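PDB 6GTQ: N-acetyltransferase from Escherichia coli, which probably transfers an acetyl group from acetyl-coenzyme A to an amine of its acceptor, as other GNAT-family acetyltransferases do. Local coordinates for residues Arg48-Cys53 against Tyr65-Ser70; Ser93-Arg98 against Phe135-Asn140. The protein carries 1 engineered substitution. All blocks are in the same frame, centred on the assembly; numbering follows the deposited sequence.

Contact 1. Residues Arg48-Cys53 against Tyr65-Ser70. With ACT (acetate ion), chain H.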
# COMPACT_ATOMS: atom_id res chain seq x y z
N ARG A 48 4.12 9.54 -3.07
CA ARG A 48 3.33 10.08 -1.96
C ARG A 48 3.60 9.14 -0.80
O ARG A 48 3.31 7.94 -0.90
CB ARG A 48 1.83 10.15 -2.29
CG ARG A 48 1.52 10.94 -3.55
CD ARG A 48 1.47 12.43 -3.35
NE ARG A 48 2.80 13.00 -3.23
CZ ARG A 48 3.08 14.14 -2.62
NH1 ARG A 48 2.11 14.86 -2.06
NH2 ARG A 48 4.33 14.58 -2.55
N ALA A 49 4.23 9.67 0.26
CA ALA A 49 4.62 8.92 1.44
C ALA A 49 3.68 9.18 2.61
O ALA A 49 3.38 10.33 2.94
CB ALA A 49 6.05 9.28 1.82
N TYR A 50 3.23 8.08 3.23
CA TYR A 50 2.32 8.08 4.37
C TYR A 50 3.03 7.46 5.57
O TYR A 50 3.69 6.43 5.45
CB TYR A 50 1.03 7.33 4.02
CG TYR A 50 0.16 8.08 3.04
CD1 TYR A 50 0.46 8.08 1.67
CD2 TYR A 50 -0.98 8.75 3.46
CE1 TYR A 50 -0.34 8.77 0.76
CE2 TYR A 50 -1.79 9.43 2.55
CZ TYR A 50 -1.46 9.45 1.20
OH TYR A 50 -2.25 10.13 0.31
N ILE A 51 2.92 8.13 6.72
CA ILE A 51 3.63 7.76 7.93
C ILE A 51 2.70 7.36 9.09
O ILE A 51 1.67 7.98 9.30
CB ILE A 51 4.60 8.96 8.27
CG1 ILE A 51 6.04 8.69 7.80
CG2 ILE A 51 4.58 9.41 9.73
CD1 ILE A 51 6.28 8.75 6.29
N LEU A 52 3.08 6.28 9.79
CA LEU A 52 2.44 5.79 11.01
C LEU A 52 3.34 6.32 12.13
O LEU A 52 4.51 5.93 12.21
CB LEU A 52 2.40 4.24 11.03
CG LEU A 52 1.89 3.57 12.32
CD1 LEU A 52 0.40 3.80 12.54
CD2 LEU A 52 2.22 2.09 12.33
N CYS A 53 2.85 7.28 12.93
CA CYS A 53 3.65 7.89 13.99
C CYS A 53 2.90 8.02 15.31
O CYS A 53 1.69 7.80 15.36
CB CYS A 53 4.28 9.21 13.54
SG CYS A 53 3.09 10.43 12.93
N TYR A 65 4.35 3.76 4.37
CA TYR A 65 3.97 3.21 3.07
C TYR A 65 4.12 4.30 2.00
O TYR A 65 4.09 5.48 2.33
CB TYR A 65 2.60 2.49 3.06
CG TYR A 65 1.36 3.35 2.98
CD1 TYR A 65 0.94 3.89 1.77
CD2 TYR A 65 0.53 3.52 4.09
CE1 TYR A 65 -0.22 4.66 1.67
CE2 TYR A 65 -0.65 4.26 4.00
CZ TYR A 65 -1.02 4.83 2.79
OH TYR A 65 -2.15 5.59 2.70
N THR A 66 4.40 3.90 0.75
CA THR A 66 4.54 4.82 -0.38
C THR A 66 3.56 4.46 -1.49
O THR A 66 3.34 3.28 -1.76
CB THR A 66 5.99 4.95 -0.90
OG1 THR A 66 6.41 3.72 -1.50
CG2 THR A 66 6.98 5.38 0.18
N LEU A 67 2.96 5.48 -2.13
CA LEU A 67 2.03 5.35 -3.25
C LEU A 67 2.48 6.18 -4.43
O LEU A 67 3.05 7.27 -4.26
CB LEU A 67 0.63 5.88 -2.87
CG LEU A 67 -0.25 5.11 -1.93
CD1 LEU A 67 -1.51 5.89 -1.67
CD2 LEU A 67 -0.60 3.72 -2.47
N CYS A 68 2.16 5.68 -5.62
CA CYS A 68 2.40 6.37 -6.89
C CYS A 68 1.43 5.89 -7.95
O CYS A 68 1.11 4.70 -8.00
CB CYS A 68 3.85 6.28 -7.36
SG CYS A 68 4.24 7.39 -8.73
N GLY A 69 0.96 6.82 -8.77
CA GLY A 69 0.05 6.51 -9.86
C GLY A 69 0.75 5.67 -10.91
O GLY A 69 1.95 5.84 -11.16
N SER A 70 0.04 4.71 -11.48
CA SER A 70 0.60 3.81 -12.47
C SER A 70 -0.45 3.43 -13.50
O SER A 70 -1.57 3.94 -13.46
CB SER A 70 1.16 2.56 -11.79
OG SER A 70 0.24 2.00 -10.86
C ACT H . 6.03 3.91 -5.15
O ACT H . 5.55 4.09 -4.06
OXT ACT H . 7.01 4.51 -5.59
CH3 ACT H . 5.35 2.86 -6.02
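Tyr50 and Tyr65 lie directly across from each other on neighbouring strands, with their rings almost parallel, the planes 6° apart. The rings are slid so far past one another that they barely overlap, with centroids 4.8 Å apart. Instead, Tyr50 CB hangs over the face of the Tyr65 ring, 3.5 Å from its centroid, in a CH-pi contact. In return, Tyr65 OH lies above the Tyr50 ring near its rim, 3.4 Å from Tyr50 CG. With CG between the backbone N and the carbonyl carbon (chi1 80°), the Tyr65 ring leans over towards Tyr50. The hydroxyl then hydrogen-bonds to His117 ND1 on helix 110-129, the helix that covers this face of the sheet. Leu67, two residues on from Tyr65, brings CD1 obliquely to within 3.9 Å of Tyr50 CE1. The two strands form a beta hairpin within the mixed sheet of the GNAT fold. Tyr50 with Tyr65 and Arg48 with Leu67 are its hydrogen-bonded pairs, each joined by two backbone bonds; Tyr50 N to Tyr65 O, at 177°, is nearly straight. Between them comes the non-hydrogen-bonded pair Ala49 and Thr66, whose side chains occupy the face away from the tyrosines, Ala49 CB lying 4.3 Å from Thr66 CG2. There Thr66 OG1 donates a hydrogen bond of 2.7 Å to atom O of an acetate ion, probably from the crystallisation liquor.

Contact 2. Residues Ser93-Arg98 against Phe135-Asn140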
# COMPACT_ATOMS: atom_id res chain seq x y z
N SER A 93 -4.15 2.87 -12.57
CA SER A 93 -4.04 2.31 -11.22
C SER A 93 -3.10 3.10 -10.29
O SER A 93 -2.60 4.16 -10.65
CB SER A 93 -3.61 0.85 -11.29
OG SER A 93 -2.37 0.72 -11.98
N VAL A 94 -2.91 2.59 -9.07
CA VAL A 94 -1.99 3.14 -8.08
C VAL A 94 -1.14 1.99 -7.58
O VAL A 94 -1.66 0.90 -7.32
CB VAL A 94 -2.72 3.86 -6.91
CG1 VAL A 94 -1.71 4.36 -5.87
CG2 VAL A 94 -3.59 5.02 -7.43
N THR A 95 0.16 2.21 -7.44
CA THR A 95 1.07 1.20 -6.91
C THR A 95 1.49 1.55 -5.48
O THR A 95 1.90 2.67 -5.21
CB THR A 95 2.28 1.00 -7.83
OG1 THR A 95 1.81 0.62 -9.12
CG2 THR A 95 3.24 -0.05 -7.33
N LEU A 96 1.38 0.57 -4.57
CA LEU A 96 1.89 0.66 -3.20
C LEU A 96 3.24 -0.06 -3.33
O LEU A 96 3.28 -1.29 -3.43
CB LEU A 96 0.97 -0.08 -2.22
CG LEU A 96 0.95 0.37 -0.75
CD1 LEU A 96 -0.12 -0.38 0.02
CD2 LEU A 96 2.26 0.09 -0.06
N GLY A 97 4.32 0.71 -3.43
CA GLY A 97 5.67 0.19 -3.66
C GLY A 97 6.51 -0.18 -2.46
O GLY A 97 7.49 -0.91 -2.60
N ARG A 98 6.16 0.34 -1.28
CA ARG A 98 6.90 0.09 -0.05
C ARG A 98 5.96 0.09 1.13
O ARG A 98 5.08 0.94 1.22
CB ARG A 98 7.99 1.17 0.17
CG ARG A 98 9.32 0.83 -0.45
CD ARG A 98 10.10 2.05 -0.81
NE ARG A 98 11.43 1.72 -1.32
CZ ARG A 98 11.94 2.18 -2.46
NH1 ARG A 98 13.16 1.82 -2.84
NH2 ARG A 98 11.25 3.02 -3.22
N PHE A 135 -2.10 -2.04 -7.13
CA PHE A 135 -1.02 -3.01 -7.33
C PHE A 135 -0.08 -2.88 -6.16
O PHE A 135 0.07 -1.79 -5.60
CB PHE A 135 -0.28 -2.77 -8.64
CG PHE A 135 -1.06 -3.20 -9.86
CD1 PHE A 135 -1.91 -2.31 -10.50
CD2 PHE A 135 -0.96 -4.50 -10.35
CE1 PHE A 135 -2.63 -2.71 -11.63
CE2 PHE A 135 -1.69 -4.89 -11.47
CZ PHE A 135 -2.52 -4.00 -12.11
N VAL A 136 0.55 -3.98 -5.77
CA VAL A 136 1.46 -3.98 -4.64
C VAL A 136 2.74 -4.75 -4.98
O VAL A 136 2.70 -5.67 -5.79
CB VAL A 136 0.75 -4.44 -3.34
CG1 VAL A 136 0.71 -5.96 -3.20
CG2 VAL A 136 1.36 -3.80 -2.12
N GLU A 137 3.87 -4.32 -4.40
CA GLU A 137 5.18 -4.94 -4.63
C GLU A 137 5.58 -5.84 -3.45
O GLU A 137 5.70 -5.35 -2.32
CB GLU A 137 6.26 -3.86 -4.90
CG GLU A 137 6.08 -3.09 -6.21
CD GLU A 137 6.13 -3.90 -7.49
OE1 GLU A 137 7.06 -4.72 -7.66
OE2 GLU A 137 5.24 -3.70 -8.35
N ALA A 138 5.76 -7.14 -3.72
CA ALA A 138 6.18 -8.12 -2.72
C ALA A 138 7.54 -8.74 -3.11
O ALA A 138 7.60 -9.66 -3.93
CB ALA A 138 5.12 -9.19 -2.53
N LEU A 139 8.62 -8.19 -2.52
CA LEU A 139 10.03 -8.56 -2.75
C LEU A 139 10.47 -9.90 -2.11
O LEU A 139 11.57 -10.37 -2.38
CB LEU A 139 10.95 -7.42 -2.29
N ASN A 140 9.60 -10.51 -1.27
CA ASN A 140 9.88 -11.77 -0.58
C ASN A 140 8.61 -12.59 -0.34
O ASN A 140 7.50 -12.07 -0.49
CB ASN A 140 10.63 -11.50 0.74
CG ASN A 140 9.90 -10.56 1.67
OD1 ASN A 140 9.08 -10.99 2.49
ND2 ASN A 140 10.17 -9.27 1.55
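Phe135 sits across from Thr95 in parallel register and is bonded through its backbone to the residues flanking it, Val94 and Leu96. Phe135 N gives its hydrogen to Val94 O, Leu96 N to Phe135 O at 2.9 Å, and Glu137 N to Leu96 O at 3.2 Å, the last bent to 149°. Two CA-H...O contacts, from Thr95 CA to Phe135 O and from Val136 CA to Leu96 O, add to these. The strands belong to a beta-alpha-beta crossover whose helix, 110-129, packs on the face bearing Leu96. On that face, wholly apolar here, Val136 sets CG2 anti to its backbone N, and the methyl lies 3.7 Å from Leu96 CB. The other face mixes an aromatic ring with hydroxyls and meets apolar side chains of the other protein chain: the edge of the Phe135 ring meets Ser93, with CD1 3.4 Å from Ser93 OG. Beyond Glu137 the pairing stops, consistent with the splayed strands between which relatives hold acetyl-coenzyme A. The backbone thus carries the strand pairing, while the Ser93 and Thr95 hydroxyls are satisfied by Ser70 OG and, for Thr95, also by the other chain's backbone.

How the contacts relate
Both contacts are largely buried and belong to the same sheet, but they hold different elements: contact 1 closes an antiparallel hairpin, whereas contact 2 joins the parallel strands of a crossover. The sheet continues from one to the other because strands 61-74 and 90-101 are neighbours, with Cys68 O and Thr95 N 2.7 Å apart, a probable hydrogen bond. Helix 110-129 packs against both. Contact 1 presents it with aromatic rings and one buried hydroxyl, contact 2 with aliphatic side chains. On the far face the other protein chain is met mainly by contact 2, with Ser70 of contact 1 at its margin, and an acetate lies near both Thr66 and Gly97.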